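Local coordinates for hypothetical protein (PDB 2P6H) that is of unknown function but belongs to the YjbQ (UPF0047) family and holds a sulfate ion in a polar pocket, consistent with an anion-binding site, at residues A[41-46]-A[124-129]. Residues are numbered along the deposited sequence; the frame is centred on the assembly and turned at random.
Sequences VPHTTA and ERTVNL. With SO4 (sulfate ion), chain C.
The imidazole of H43 takes the place of a backbone acceptor: its NE2, unprotonated in this bond, receives the amide N of T126 at 2.9 Å, exactly in the ring plane and nearly straight (164°). CG stands anti to the carbonyl carbon (chi1 -52°), which carries the ring up to strand 124-133. P42 CG covers the centre of one ring face; over the opposite face lie R125 CD, 3.8 Å from the centroid in a CH-pi contact, and NH1, offset toward the rim. R125 bends at chi2 so that its guanidinium, tilted 51° to the imidazole, reaches T45. R125 NH2 donates a hydrogen bond to T45 OG1 in the guanidinium plane, 2.9 Å, A46 CB lies against one guanidinium face, and NE forms a salt bridge with E118. R125 NH1 also donates to sulfate O3 at 2.9 Å, and T45 OG1 donates to the same oxygen at 3.0 Å. T44 grips sulfate O4 with both its amide N and OG1, each at 2.8 Å. An alanine at H43 would remove the acceptor for T126 N and the surface beneath R125, and would probably loosen the guanidinium beside the anion. Q112 of the second subunit bonds V41 O, placing the loop at a subunit interface. Although the sulfate probably comes from the crystallisation liquor, main-chain amides, threonine hydroxyls and an arginine converging on it are consistent with an anion-binding site between the 41-46 loop and a strand of the five-stranded antiparallel sheet.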
ATOM      1  N   VAL A  41     -11.460  -2.992  -1.098  1.00 25.12           N
ATOM      2  CA  VAL A  41     -12.368  -3.176  -2.205  1.00 25.41           C
ATOM      3  C   VAL A  41     -11.977  -4.463  -2.964  1.00 25.77           C
ATOM      4  O   VAL A  41     -10.809  -4.800  -3.108  1.00 26.74           O
ATOM      5  CB  VAL A  41     -12.358  -1.879  -3.082  1.00 25.03           C
ATOM      6  CG1 VAL A  41     -12.357  -0.642  -2.187  1.00 24.98           C
ATOM      7  CG2 VAL A  41     -11.127  -1.859  -3.969  1.00 24.17           C
ATOM      8  N   PRO A  42     -12.980  -5.246  -3.354  1.00 26.18           N
ATOM      9  CA  PRO A  42     -12.759  -6.496  -4.061  1.00 25.80           C
ATOM     10  C   PRO A  42     -12.560  -6.285  -5.578  1.00 25.55           C
ATOM     11  O   PRO A  42     -12.588  -7.226  -6.360  1.00 26.20           O
ATOM     12  CB  PRO A  42     -14.026  -7.291  -3.830  1.00 26.36           C
ATOM     13  CG  PRO A  42     -15.115  -6.235  -3.931  1.00 27.14           C
ATOM     14  CD  PRO A  42     -14.413  -5.068  -3.112  1.00 25.37           C
ATOM     15  N   HIS A  43     -12.339  -5.037  -5.978  1.00 23.51           N
ATOM     16  CA  HIS A  43     -12.184  -4.725  -7.403  1.00 24.40           C
ATOM     17  C   HIS A  43     -10.726  -4.616  -7.851  1.00 23.46           C
ATOM     18  O   HIS A  43      -9.892  -4.100  -7.112  1.00 22.88           O
ATOM     19  CB  HIS A  43     -12.908  -3.412  -7.729  1.00 22.79           C
ATOM     20  CG  HIS A  43     -14.335  -3.375  -7.271  1.00 25.03           C
ATOM     21  ND1 HIS A  43     -15.290  -4.255  -7.732  1.00 25.43           N
ATOM     22  CD2 HIS A  43     -14.967  -2.563  -6.388  1.00 24.54           C
ATOM     23  CE1 HIS A  43     -16.448  -3.990  -7.152  1.00 24.84           C
ATOM     24  NE2 HIS A  43     -16.278  -2.969  -6.331  1.00 26.34           N
ATOM     25  N   THR A  44     -10.438  -5.107  -9.056  1.00 22.70           N
ATOM     26  CA  THR A  44      -9.094  -5.034  -9.623  1.00 22.07           C
ATOM     27  C   THR A  44      -8.952  -3.778 -10.502  1.00 22.70           C
ATOM     28  O   THR A  44      -7.862  -3.479 -10.976  1.00 22.40           O
ATOM     29  CB  THR A  44      -8.769  -6.254 -10.524  1.00 23.76           C
ATOM     30  OG1 THR A  44      -9.655  -6.263 -11.653  1.00 23.90           O
ATOM     31  CG2 THR A  44      -8.911  -7.561  -9.752  1.00 20.91           C
ATOM     32  N   THR A  45     -10.055  -3.059 -10.727  1.00 22.52           N
ATOM     33  CA  THR A  45      -9.937  -1.822 -11.531  1.00 24.87           C
ATOM     34  C   THR A  45     -10.479  -0.609 -10.797  1.00 24.92           C
ATOM     35  O   THR A  45     -10.866   0.388 -11.392  1.00 24.81           O
ATOM     36  CB  THR A  45     -10.719  -1.941 -12.842  1.00 25.06           C
ATOM     37  OG1 THR A  45     -12.083  -2.251 -12.549  1.00 25.68           O
ATOM     38  CG2 THR A  45     -10.133  -3.062 -13.705  1.00 23.78           C
ATOM     39  N   ALA A  46     -10.421  -0.702  -9.477  1.00 25.46           N
ATOM     40  CA  ALA A  46     -10.744   0.407  -8.596  1.00 24.97           C
ATOM     41  C   ALA A  46      -9.804   0.273  -7.434  1.00 25.05           C
ATOM     42  O   ALA A  46      -9.199  -0.766  -7.209  1.00 24.74           O
ATOM     43  CB  ALA A  46     -12.246   0.394  -8.118  1.00 24.39           C
ATOM     44  N   GLU A 124     -21.411   0.243 -10.276  1.00 35.85           N
ATOM     45  CA  GLU A 124     -21.894   0.172  -8.936  1.00 35.77           C
ATOM     46  C   GLU A 124     -20.865  -0.664  -8.203  1.00 33.31           C
ATOM     47  O   GLU A 124     -20.785  -1.875  -8.361  1.00 34.15           O
ATOM     48  CB  GLU A 124     -23.335  -0.445  -8.924  1.00 39.95           C
ATOM     49  CG  GLU A 124     -23.635  -1.205  -7.632  1.00 46.07           C
ATOM     50  CD  GLU A 124     -24.798  -0.542  -6.935  1.00 50.29           C
ATOM     51  OE1 GLU A 124     -24.810   0.686  -6.873  1.00 52.59           O
ATOM     52  OE2 GLU A 124     -25.697  -1.243  -6.486  1.00 51.12           O
ATOM     53  N   ARG A 125     -20.044   0.041  -7.437  1.00 30.73           N
ATOM     54  CA  ARG A 125     -18.936  -0.586  -6.731  1.00 29.12           C
ATOM     55  C   ARG A 125     -19.216  -0.957  -5.277  1.00 28.92           C
ATOM     56  O   ARG A 125     -20.225  -0.558  -4.712  1.00 28.63           O
ATOM     57  CB  ARG A 125     -17.733   0.335  -6.805  1.00 27.82           C
ATOM     58  CG  ARG A 125     -17.289   0.673  -8.208  1.00 27.09           C
ATOM     59  CD  ARG A 125     -16.849  -0.559  -9.008  1.00 26.42           C
ATOM     60  NE  ARG A 125     -15.859  -0.164 -10.004  1.00 25.92           N
ATOM     61  CZ  ARG A 125     -15.034  -1.010 -10.612  1.00 23.44           C
ATOM     62  NH1 ARG A 125     -15.093  -2.315 -10.337  1.00 23.36           N
ATOM     63  NH2 ARG A 125     -14.096  -0.552 -11.446  1.00 23.02           N
ATOM     64  N   THR A 126     -18.318  -1.740  -4.687  1.00 28.15           N
ATOM     65  CA  THR A 126     -18.450  -2.208  -3.301  1.00 28.03           C
ATOM     66  C   THR A 126     -17.217  -1.893  -2.464  1.00 28.03           C
ATOM     67  O   THR A 126     -16.087  -1.928  -2.936  1.00 28.02           O
ATOM     68  CB  THR A 126     -18.652  -3.716  -3.302  1.00 29.56           C
ATOM     69  OG1 THR A 126     -19.863  -4.023  -3.997  1.00 30.39           O
ATOM     70  CG2 THR A 126     -18.766  -4.227  -1.861  1.00 30.02           C
ATOM     71  N   VAL A 127     -17.475  -1.522  -1.197  1.00 27.02           N
ATOM     72  CA  VAL A 127     -16.397  -1.366  -0.232  1.00 27.35           C
ATOM     73  C   VAL A 127     -16.689  -2.279   0.919  1.00 28.61           C
ATOM     74  O   VAL A 127     -17.782  -2.257   1.481  1.00 27.57           O
ATOM     75  CB  VAL A 127     -16.398   0.070   0.306  1.00 26.74           C
ATOM     76  CG1 VAL A 127     -15.371   0.191   1.444  1.00 26.32           C
ATOM     77  CG2 VAL A 127     -16.049   1.056  -0.781  1.00 26.69           C
ATOM     78  N   ASN A 128     -15.718  -3.144   1.211  1.00 27.46           N
ATOM     79  CA  ASN A 128     -15.914  -4.075   2.290  1.00 29.22           C
ATOM     80  C   ASN A 128     -15.208  -3.555   3.546  1.00 31.04           C
ATOM     81  O   ASN A 128     -14.217  -2.841   3.468  1.00 30.60           O
ATOM     82  CB  ASN A 128     -15.300  -5.430   1.866  1.00 28.94           C
ATOM     83  CG  ASN A 128     -16.149  -6.095   0.797  1.00 30.77           C
ATOM     84  OD1 ASN A 128     -15.664  -6.843  -0.044  1.00 32.25           O
ATOM     85  ND2 ASN A 128     -17.470  -5.828   0.855  1.00 28.06           N
ATOM     86  N   LEU A 129     -15.750  -3.909   4.707  1.00 31.22           N
ATOM     87  CA  LEU A 129     -15.214  -3.409   5.969  1.00 32.28           C
ATOM     88  C   LEU A 129     -15.088  -4.532   6.984  1.00 33.22           C
ATOM     89  O   LEU A 129     -15.931  -5.426   7.056  1.00 33.00           O
ATOM     90  CB  LEU A 129     -16.134  -2.321   6.549  1.00 31.86           C
ATOM     91  CG  LEU A 129     -16.525  -1.168   5.613  1.00 32.14           C
ATOM     92  CD1 LEU A 129     -17.684  -0.374   6.178  1.00 31.28           C
ATOM     93  CD2 LEU A 129     -15.317  -0.274   5.381  1.00 30.20           C
TER
HETATM   94  S   SO4 C 501     -13.251  -5.713 -11.167  1.00 30.33           S
HETATM   95  O1  SO4 C 501     -13.196  -5.725 -12.703  1.00 31.44           O
HETATM   96  O2  SO4 C 501     -14.540  -6.151 -10.632  1.00 33.10           O
HETATM   97  O3  SO4 C 501     -13.034  -4.366 -10.650  1.00 29.67           O
HETATM   98  O4  SO4 C 501     -12.221  -6.585 -10.616  1.00 29.04           O